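Local structure of terminal oxygenase component of carbazole 1,9a-dioxygenase (Sphingomonas, 3GKQ) at residues A[44-49]-A[83-88]; A[125-130]-A[138-143]. The protein probably dioxygenates carbazole at its angular 9a and adjacent 1 carbons, passing electrons from a Rieske [2Fe-2S] cluster to a mononuclear non-heme iron. All coordinates share one frame; numbering follows the deposited sequence.

Contact 1. Residues A[44-49]-A[83-88]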
ATOM      1  N   ALA A  44      25.018   2.587 -27.118  1.00 36.48           N
ATOM      2  CA  ALA A  44      23.744   3.143 -27.567  1.00 36.15           C
ATOM      3  C   ALA A  44      22.516   2.396 -27.059  1.00 36.34           C
ATOM      4  O   ALA A  44      21.535   2.237 -27.790  1.00 37.61           O
ATOM      5  CB  ALA A  44      23.717   3.204 -29.098  1.00 36.85           C
ATOM      6  N   SER A  45      22.558   1.942 -25.811  1.00 35.50           N
ATOM      7  CA  SER A  45      21.418   1.231 -25.232  1.00 35.88           C
ATOM      8  C   SER A  45      21.183   1.731 -23.800  1.00 35.94           C
ATOM      9  O   SER A  45      21.556   1.067 -22.832  1.00 36.33           O
ATOM     10  CB  SER A  45      21.686  -0.278 -25.234  1.00 35.76           C
ATOM     11  OG  SER A  45      20.508  -1.008 -24.929  1.00 37.35           O
ATOM     12  N   PRO A  46      20.564   2.921 -23.654  1.00 35.50           N
ATOM     13  CA  PRO A  46      20.264   3.552 -22.360  1.00 34.90           C
ATOM     14  C   PRO A  46      19.619   2.632 -21.324  1.00 33.54           C
ATOM     15  O   PRO A  46      18.677   1.901 -21.627  1.00 32.45           O
ATOM     16  CB  PRO A  46      19.359   4.719 -22.750  1.00 35.22           C
ATOM     17  CG  PRO A  46      19.910   5.114 -24.092  1.00 34.89           C
ATOM     18  CD  PRO A  46      20.086   3.768 -24.763  1.00 34.25           C
ATOM     19  N   VAL A  47      20.138   2.686 -20.099  1.00 32.60           N
ATOM     20  CA  VAL A  47      19.641   1.862 -19.001  1.00 32.63           C
ATOM     21  C   VAL A  47      19.376   2.696 -17.742  1.00 30.74           C
ATOM     22  O   VAL A  47      20.275   3.355 -17.227  1.00 30.34           O
ATOM     23  CB  VAL A  47      20.668   0.764 -18.628  1.00 34.62           C
ATOM     24  CG1 VAL A  47      20.164  -0.041 -17.445  1.00 36.33           C
ATOM     25  CG2 VAL A  47      20.915  -0.146 -19.816  1.00 38.03           C
ATOM     26  N   PRO A  48      18.136   2.682 -17.237  1.00 30.04           N
ATOM     27  CA  PRO A  48      17.850   3.464 -16.028  1.00 29.90           C
ATOM     28  C   PRO A  48      18.225   2.704 -14.754  1.00 28.88           C
ATOM     29  O   PRO A  48      18.126   1.481 -14.698  1.00 27.40           O
ATOM     30  CB  PRO A  48      16.349   3.703 -16.126  1.00 29.60           C
ATOM     31  CG  PRO A  48      15.866   2.434 -16.764  1.00 30.75           C
ATOM     32  CD  PRO A  48      16.887   2.206 -17.860  1.00 29.71           C
ATOM     33  N   VAL A  49      18.678   3.436 -13.743  1.00 28.35           N
ATOM     34  CA  VAL A  49      19.026   2.841 -12.458  1.00 27.20           C
ATOM     35  C   VAL A  49      18.640   3.834 -11.368  1.00 28.45           C
ATOM     36  O   VAL A  49      18.378   5.009 -11.645  1.00 27.05           O
ATOM     37  CB  VAL A  49      20.551   2.557 -12.317  1.00 27.45           C
ATOM     38  CG1 VAL A  49      21.005   1.520 -13.342  1.00 28.91           C
ATOM     39  CG2 VAL A  49      21.332   3.849 -12.477  1.00 25.10           C
ATOM     40  N   VAL A  83      12.745   6.129 -24.179  1.00 28.13           N
ATOM     41  CA  VAL A  83      14.017   6.592 -24.711  1.00 30.10           C
ATOM     42  C   VAL A  83      13.961   6.892 -26.206  1.00 31.20           C
ATOM     43  O   VAL A  83      13.543   6.054 -27.005  1.00 30.42           O
ATOM     44  CB  VAL A  83      15.135   5.554 -24.457  1.00 30.32           C
ATOM     45  CG1 VAL A  83      16.462   6.076 -24.999  1.00 31.45           C
ATOM     46  CG2 VAL A  83      15.250   5.264 -22.965  1.00 31.02           C
ATOM     47  N   GLU A  84      14.383   8.100 -26.564  1.00 31.53           N
ATOM     48  CA  GLU A  84      14.415   8.549 -27.953  1.00 33.20           C
ATOM     49  C   GLU A  84      15.716   9.318 -28.167  1.00 33.19           C
ATOM     50  O   GLU A  84      15.949  10.339 -27.523  1.00 33.45           O
ATOM     51  CB  GLU A  84      13.210   9.452 -28.257  1.00 32.94           C
ATOM     52  CG  GLU A  84      11.877   8.704 -28.301  1.00 33.30           C
ATOM     53  CD  GLU A  84      10.695   9.599 -28.636  1.00 33.95           C
ATOM     54  OE1 GLU A  84      10.889  10.624 -29.323  1.00 33.88           O
ATOM     55  OE2 GLU A  84       9.561   9.264 -28.230  1.00 33.96           O
ATOM     56  N   CYS A  85      16.571   8.806 -29.048  1.00 33.55           N
ATOM     57  CA  CYS A  85      17.851   9.443 -29.350  1.00 34.16           C
ATOM     58  C   CYS A  85      17.912   9.700 -30.864  1.00 35.94           C
ATOM     59  O   CYS A  85      17.774   8.770 -31.662  1.00 34.24           O
ATOM     60  CB  CYS A  85      19.012   8.534 -28.917  1.00 34.31           C
ATOM     61  SG  CYS A  85      19.125   8.200 -27.103  1.00 36.15           S
ATOM     62  N   TYR A  86      18.117  10.955 -31.253  1.00 35.33           N
ATOM     63  CA  TYR A  86      18.158  11.307 -32.670  1.00 36.43           C
ATOM     64  C   TYR A  86      19.524  11.761 -33.177  1.00 36.75           C
ATOM     65  O   TYR A  86      19.664  12.199 -34.317  1.00 37.14           O
ATOM     66  CB  TYR A  86      17.089  12.360 -32.957  1.00 35.20           C
ATOM     67  CG  TYR A  86      15.708  11.830 -32.678  1.00 35.90           C
ATOM     68  CD1 TYR A  86      15.173  10.798 -33.448  1.00 35.94           C
ATOM     69  CD2 TYR A  86      14.967  12.292 -31.592  1.00 34.54           C
ATOM     70  CE1 TYR A  86      13.939  10.237 -33.140  1.00 36.13           C
ATOM     71  CE2 TYR A  86      13.734  11.735 -31.275  1.00 33.83           C
ATOM     72  CZ  TYR A  86      13.228  10.710 -32.051  1.00 34.45           C
ATOM     73  OH  TYR A  86      12.019  10.143 -31.734  1.00 34.54           O
ATOM     74  N   SER A  87      20.522  11.659 -32.309  1.00 36.49           N
ATOM     75  CA  SER A  87      21.898  11.990 -32.644  1.00 36.76           C
ATOM     76  C   SER A  87      22.708  11.141 -31.673  1.00 37.84           C
ATOM     77  O   SER A  87      22.260  10.874 -30.556  1.00 36.26           O
ATOM     78  CB  SER A  87      22.191  13.478 -32.434  1.00 37.64           C
ATOM     79  OG  SER A  87      22.819  13.716 -31.188  1.00 37.42           O
ATOM     80  N   LYS A  88      23.882  10.701 -32.109  1.00 36.94           N
ATOM     81  CA  LYS A  88      24.748   9.856 -31.298  1.00 36.89           C
ATOM     82  C   LYS A  88      25.053  10.389 -29.897  1.00 35.34           C
ATOM     83  O   LYS A  88      25.071   9.633 -28.928  1.00 35.36           O
ATOM     84  CB  LYS A  88      26.074   9.626 -32.030  1.00 38.72           C
ATOM     85  CG  LYS A  88      27.088   8.821 -31.237  1.00 42.59           C
ATOM     86  CD  LYS A  88      28.504   8.996 -31.780  1.00 47.49           C
ATOM     87  CE  LYS A  88      29.029  10.415 -31.538  1.00 50.76           C
ATOM     88  NZ  LYS A  88      29.066  10.791 -30.081  1.00 50.86           N
TER
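Val83 opens the segment 83-88 and makes its main touch on Pro46. Its CG1 methyl lies 3.7 Å from Pro46 CG and also reaches CB of the same ring. CG1 stands anti to the backbone N (chi1 -179°), beside the carbonyl carbon, and this rotation turns it to the proline. The other methyl, CG2, comes only to 4.2 Å from Pro46 CB. The valine branch and the pyrrolidine ring meet at a slant.

Glu84 takes another course and faces the next subunit. Its OE1 accepts a hydrogen bond from Tyr86 OH at 2.7 Å, from above the carboxylate plane. The same OE1 forms a salt bridge with Lys191 of the second subunit, and OE2 forms one with Lys82 of its own chain. The carboxylate is thus gripped at both oxygens, and the two lysines would probably favour its ionised form.

Cys85 returns to Pro46. Its SG sits 4.4 Å from Pro46 CG, a looser apolar contact beside that of Val83. The cysteine also packs on Ile91 of strand 90-92. Tyr86 packs on Lys191 of the second subunit, and Ser87 on Ile244 there.

Pro46 is the one residue of 44-49 that does the touching. It lies just before strand 47-51 and also leans on Leu57 and Asn59 of strand 54-61. The contact joins the lead-in to strand 47-51, an outermost strand of a three-stranded antiparallel sheet, to the loop before strand 90-92, within the Rieske domain. Only 104 Å² is buried, both sides summed. No hydrogen bond or charge pair crosses between the segments. Of the polar groups, Glu84 OE1 bonds to the second subunit, while Glu84 OE2 and Ser87 OG bond within their own chain. The chemistry implies a small, purely apolar contact at the surface.

Contact 2. Residues A[125-130]-A[138-143]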
ATOM      1  N   LYS A 125      21.777  17.225 -14.452  1.00 32.07           N
ATOM      2  CA  LYS A 125      22.914  16.920 -13.596  1.00 32.25           C
ATOM      3  C   LYS A 125      23.587  15.680 -14.166  1.00 32.02           C
ATOM      4  O   LYS A 125      22.910  14.762 -14.641  1.00 31.30           O
ATOM      5  CB  LYS A 125      22.474  16.619 -12.161  1.00 34.51           C
ATOM      6  CG  LYS A 125      23.611  16.034 -11.333  1.00 37.30           C
ATOM      7  CD  LYS A 125      23.176  15.584  -9.961  1.00 42.23           C
ATOM      8  CE  LYS A 125      24.230  14.658  -9.362  1.00 45.40           C
ATOM      9  NZ  LYS A 125      25.604  15.242  -9.399  1.00 47.34           N
ATOM     10  N   THR A 126      24.915  15.655 -14.131  1.00 31.14           N
ATOM     11  CA  THR A 126      25.660  14.504 -14.619  1.00 32.44           C
ATOM     12  C   THR A 126      26.360  13.868 -13.422  1.00 31.42           C
ATOM     13  O   THR A 126      26.631  14.537 -12.433  1.00 30.83           O
ATOM     14  CB  THR A 126      26.725  14.905 -15.661  1.00 33.01           C
ATOM     15  OG1 THR A 126      27.703  15.754 -15.049  1.00 33.83           O
ATOM     16  CG2 THR A 126      26.076  15.646 -16.827  1.00 33.68           C
ATOM     17  N   TYR A 127      26.633  12.572 -13.508  1.00 31.20           N
ATOM     18  CA  TYR A 127      27.306  11.861 -12.428  1.00 30.70           C
ATOM     19  C   TYR A 127      28.655  11.342 -12.891  1.00 31.05           C
ATOM     20  O   TYR A 127      28.755  10.706 -13.944  1.00 31.46           O
ATOM     21  CB  TYR A 127      26.473  10.663 -11.953  1.00 30.24           C
ATOM     22  CG  TYR A 127      25.147  11.010 -11.312  1.00 29.59           C
ATOM     23  CD1 TYR A 127      24.091  11.505 -12.073  1.00 30.04           C
ATOM     24  CD2 TYR A 127      24.946  10.825  -9.940  1.00 29.44           C
ATOM     25  CE1 TYR A 127      22.863  11.806 -11.489  1.00 30.88           C
ATOM     26  CE2 TYR A 127      23.723  11.125  -9.345  1.00 30.13           C
ATOM     27  CZ  TYR A 127      22.687  11.614 -10.124  1.00 29.98           C
ATOM     28  OH  TYR A 127      21.479  11.917  -9.545  1.00 30.62           O
ATOM     29  N   PRO A 128      29.720  11.619 -12.122  1.00 30.57           N
ATOM     30  CA  PRO A 128      31.029  11.118 -12.542  1.00 31.51           C
ATOM     31  C   PRO A 128      30.942   9.598 -12.651  1.00 33.19           C
ATOM     32  O   PRO A 128      30.235   8.950 -11.871  1.00 31.85           O
ATOM     33  CB  PRO A 128      31.949  11.574 -11.416  1.00 30.85           C
ATOM     34  CG  PRO A 128      31.336  12.887 -11.017  1.00 30.49           C
ATOM     35  CD  PRO A 128      29.851  12.551 -10.990  1.00 30.41           C
ATOM     36  N   VAL A 129      31.650   9.036 -13.624  1.00 33.39           N
ATOM     37  CA  VAL A 129      31.634   7.599 -13.840  1.00 34.01           C
ATOM     38  C   VAL A 129      33.034   6.999 -13.859  1.00 34.85           C
ATOM     39  O   VAL A 129      33.986   7.633 -14.312  1.00 35.26           O
ATOM     40  CB  VAL A 129      30.960   7.250 -15.184  1.00 34.12           C
ATOM     41  CG1 VAL A 129      30.925   5.739 -15.371  1.00 32.18           C
ATOM     42  CG2 VAL A 129      29.554   7.831 -15.233  1.00 32.61           C
ATOM     43  N   ARG A 130      33.141   5.776 -13.349  1.00 35.40           N
ATOM     44  CA  ARG A 130      34.389   5.023 -13.332  1.00 36.81           C
ATOM     45  C   ARG A 130      33.971   3.600 -13.658  1.00 37.55           C
ATOM     46  O   ARG A 130      32.984   3.100 -13.122  1.00 38.47           O
ATOM     47  CB  ARG A 130      35.059   5.049 -11.955  1.00 38.23           C
ATOM     48  CG  ARG A 130      35.826   6.329 -11.621  1.00 42.30           C
ATOM     49  CD  ARG A 130      37.024   6.541 -12.544  1.00 45.18           C
ATOM     50  NE  ARG A 130      38.007   5.460 -12.452  1.00 49.25           N
ATOM     51  CZ  ARG A 130      38.916   5.339 -11.485  1.00 50.19           C
ATOM     52  NH1 ARG A 130      38.983   6.238 -10.507  1.00 51.51           N
ATOM     53  NH2 ARG A 130      39.762   4.316 -11.496  1.00 49.54           N
ATOM     54  N   LEU A 138      29.312   5.003  -9.962  1.00 29.67           N
ATOM     55  CA  LEU A 138      28.846   6.375 -10.091  1.00 29.53           C
ATOM     56  C   LEU A 138      29.208   7.118  -8.812  1.00 30.18           C
ATOM     57  O   LEU A 138      29.170   6.539  -7.724  1.00 30.69           O
ATOM     58  CB  LEU A 138      27.330   6.431 -10.265  1.00 28.99           C
ATOM     59  CG  LEU A 138      26.673   5.719 -11.444  1.00 31.17           C
ATOM     60  CD1 LEU A 138      25.180   6.040 -11.436  1.00 28.63           C
ATOM     61  CD2 LEU A 138      27.314   6.163 -12.753  1.00 27.53           C
ATOM     62  N   PHE A 139      29.574   8.388  -8.936  1.00 30.51           N
ATOM     63  CA  PHE A 139      29.876   9.182  -7.754  1.00 31.06           C
ATOM     64  C   PHE A 139      28.620   9.997  -7.456  1.00 31.56           C
ATOM     65  O   PHE A 139      28.138  10.739  -8.311  1.00 31.72           O
ATOM     66  CB  PHE A 139      31.052  10.129  -7.998  1.00 31.67           C
ATOM     67  CG  PHE A 139      31.484  10.879  -6.765  1.00 31.77           C
ATOM     68  CD1 PHE A 139      32.230  10.246  -5.777  1.00 30.94           C
ATOM     69  CD2 PHE A 139      31.116  12.210  -6.578  1.00 32.39           C
ATOM     70  CE1 PHE A 139      32.606  10.920  -4.617  1.00 32.21           C
ATOM     71  CE2 PHE A 139      31.486  12.897  -5.420  1.00 32.39           C
ATOM     72  CZ  PHE A 139      32.234  12.248  -4.435  1.00 32.68           C
ATOM     73  N   VAL A 140      28.080   9.841  -6.253  1.00 31.43           N
ATOM     74  CA  VAL A 140      26.885  10.570  -5.858  1.00 32.08           C
ATOM     75  C   VAL A 140      27.291  11.597  -4.816  1.00 33.93           C
ATOM     76  O   VAL A 140      27.611  11.246  -3.681  1.00 33.17           O
ATOM     77  CB  VAL A 140      25.826   9.635  -5.246  1.00 32.80           C
ATOM     78  CG1 VAL A 140      24.581  10.435  -4.862  1.00 30.70           C
ATOM     79  CG2 VAL A 140      25.470   8.534  -6.238  1.00 32.80           C
ATOM     80  N   GLY A 141      27.288  12.866  -5.208  1.00 34.42           N
ATOM     81  CA  GLY A 141      27.677  13.915  -4.286  1.00 36.48           C
ATOM     82  C   GLY A 141      27.805  15.256  -4.980  1.00 38.71           C
ATOM     83  O   GLY A 141      27.528  15.370  -6.175  1.00 38.07           O
ATOM     84  N   ASP A 142      28.237  16.265  -4.229  1.00 40.68           N
ATOM     85  CA  ASP A 142      28.382  17.617  -4.755  1.00 42.79           C
ATOM     86  C   ASP A 142      29.830  18.082  -4.820  1.00 43.82           C
ATOM     87  O   ASP A 142      30.131  19.103  -5.429  1.00 45.61           O
ATOM     88  CB  ASP A 142      27.585  18.578  -3.882  1.00 43.93           C
ATOM     89  CG  ASP A 142      26.193  18.069  -3.594  1.00 47.27           C
ATOM     90  OD1 ASP A 142      25.362  18.060  -4.530  1.00 47.00           O
ATOM     91  OD2 ASP A 142      25.941  17.661  -2.435  1.00 47.76           O
ATOM     92  N   GLN A 143      30.727  17.341  -4.186  1.00 43.89           N
ATOM     93  CA  GLN A 143      32.130  17.722  -4.197  1.00 44.60           C
ATOM     94  C   GLN A 143      32.912  16.936  -5.235  1.00 44.84           C
ATOM     95  O   GLN A 143      32.425  15.939  -5.774  1.00 44.27           O
ATOM     96  CB  GLN A 143      32.741  17.510  -2.813  1.00 45.63           C
ATOM     97  CG  GLN A 143      32.687  16.079  -2.312  1.00 45.70           C
ATOM     98  CD  GLN A 143      33.012  15.981  -0.836  1.00 46.41           C
ATOM     99  OE1 GLN A 143      32.384  16.647  -0.010  1.00 47.74           O
ATOM    100  NE2 GLN A 143      33.992  15.147  -0.492  1.00 44.57           N
TER
HETATM  101  O   HOH W   1      27.102  13.225  -8.221  1.00 35.87           O
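Phe139 N donates a hydrogen bond to Pro128 O at 3.1 Å, with an angle of 157° at the hydrogen. The same oxygen receives a CA-H...O contact from Leu138 CA. Next to them Val129 and Leu138 form an antiparallel non-hydrogen-bonded pair, as expected in a beta hairpin.

Water carries the second polar link. Water 1 accepts from Lys125 NZ at 2.8 Å and from Gly141 N at 3.0 Å. It donates to Phe139 O at 2.7 Å. A bend at chi4 (52°) brings Lys125 NZ over toward the next residue, where it bonds to Thr126 O at 3.3 Å, from above the carbonyl plane. Lys125 CE lies over one face of the Tyr127 ring, 3.5 Å above the plane and displaced to the rim. A methionine in place of Lys125 would probably leave water 1 without its ammonium donor and Thr126 O without its side-chain partner.

Three apolar contacts add to this. Val129 CG2 lies 3.7 Å from Leu138 CD2, the two side chains running side by side in the same direction. Pro128 CB meets Phe139 CB at 3.8 Å. The Tyr127 ring turns its edge to Val140 CG2. That edge also meets a polar atom, the carbonyl oxygen Phe139 O.

The hairpin of strands 129-132 and 135-140 is completed as a sheet by strand 31-35. Val129 and Leu138 pack on strand 64-69, and Leu138 also reaches strand 54-61. Tyr127 OH is bonded to Glu54 at the start of strand 54-61. Phe139 meets Trp32 of strand 31-35 edge-to-face.

How the contacts relate
Contact 1 closes along the chain before contact 2 opens. Their centres are 19 Å apart; their nearest atoms come to about 5 Å without touching. Strand 54-61 runs beside both, touched by Pro46 in contact 1 and by Tyr127, Leu138 and Val140 in contact 2. Contact 1 is nearer the electron-transfer site, with the side chain of Val83 about 12 Å from the [2Fe-2S] cluster and about 10 Å from the side chain of the cluster ligand Cys93. Contact 2 lies away from the annotated sites and is buried where contact 1 is superficial. The second subunit reaches contact 1, but no other chain touches contact 2.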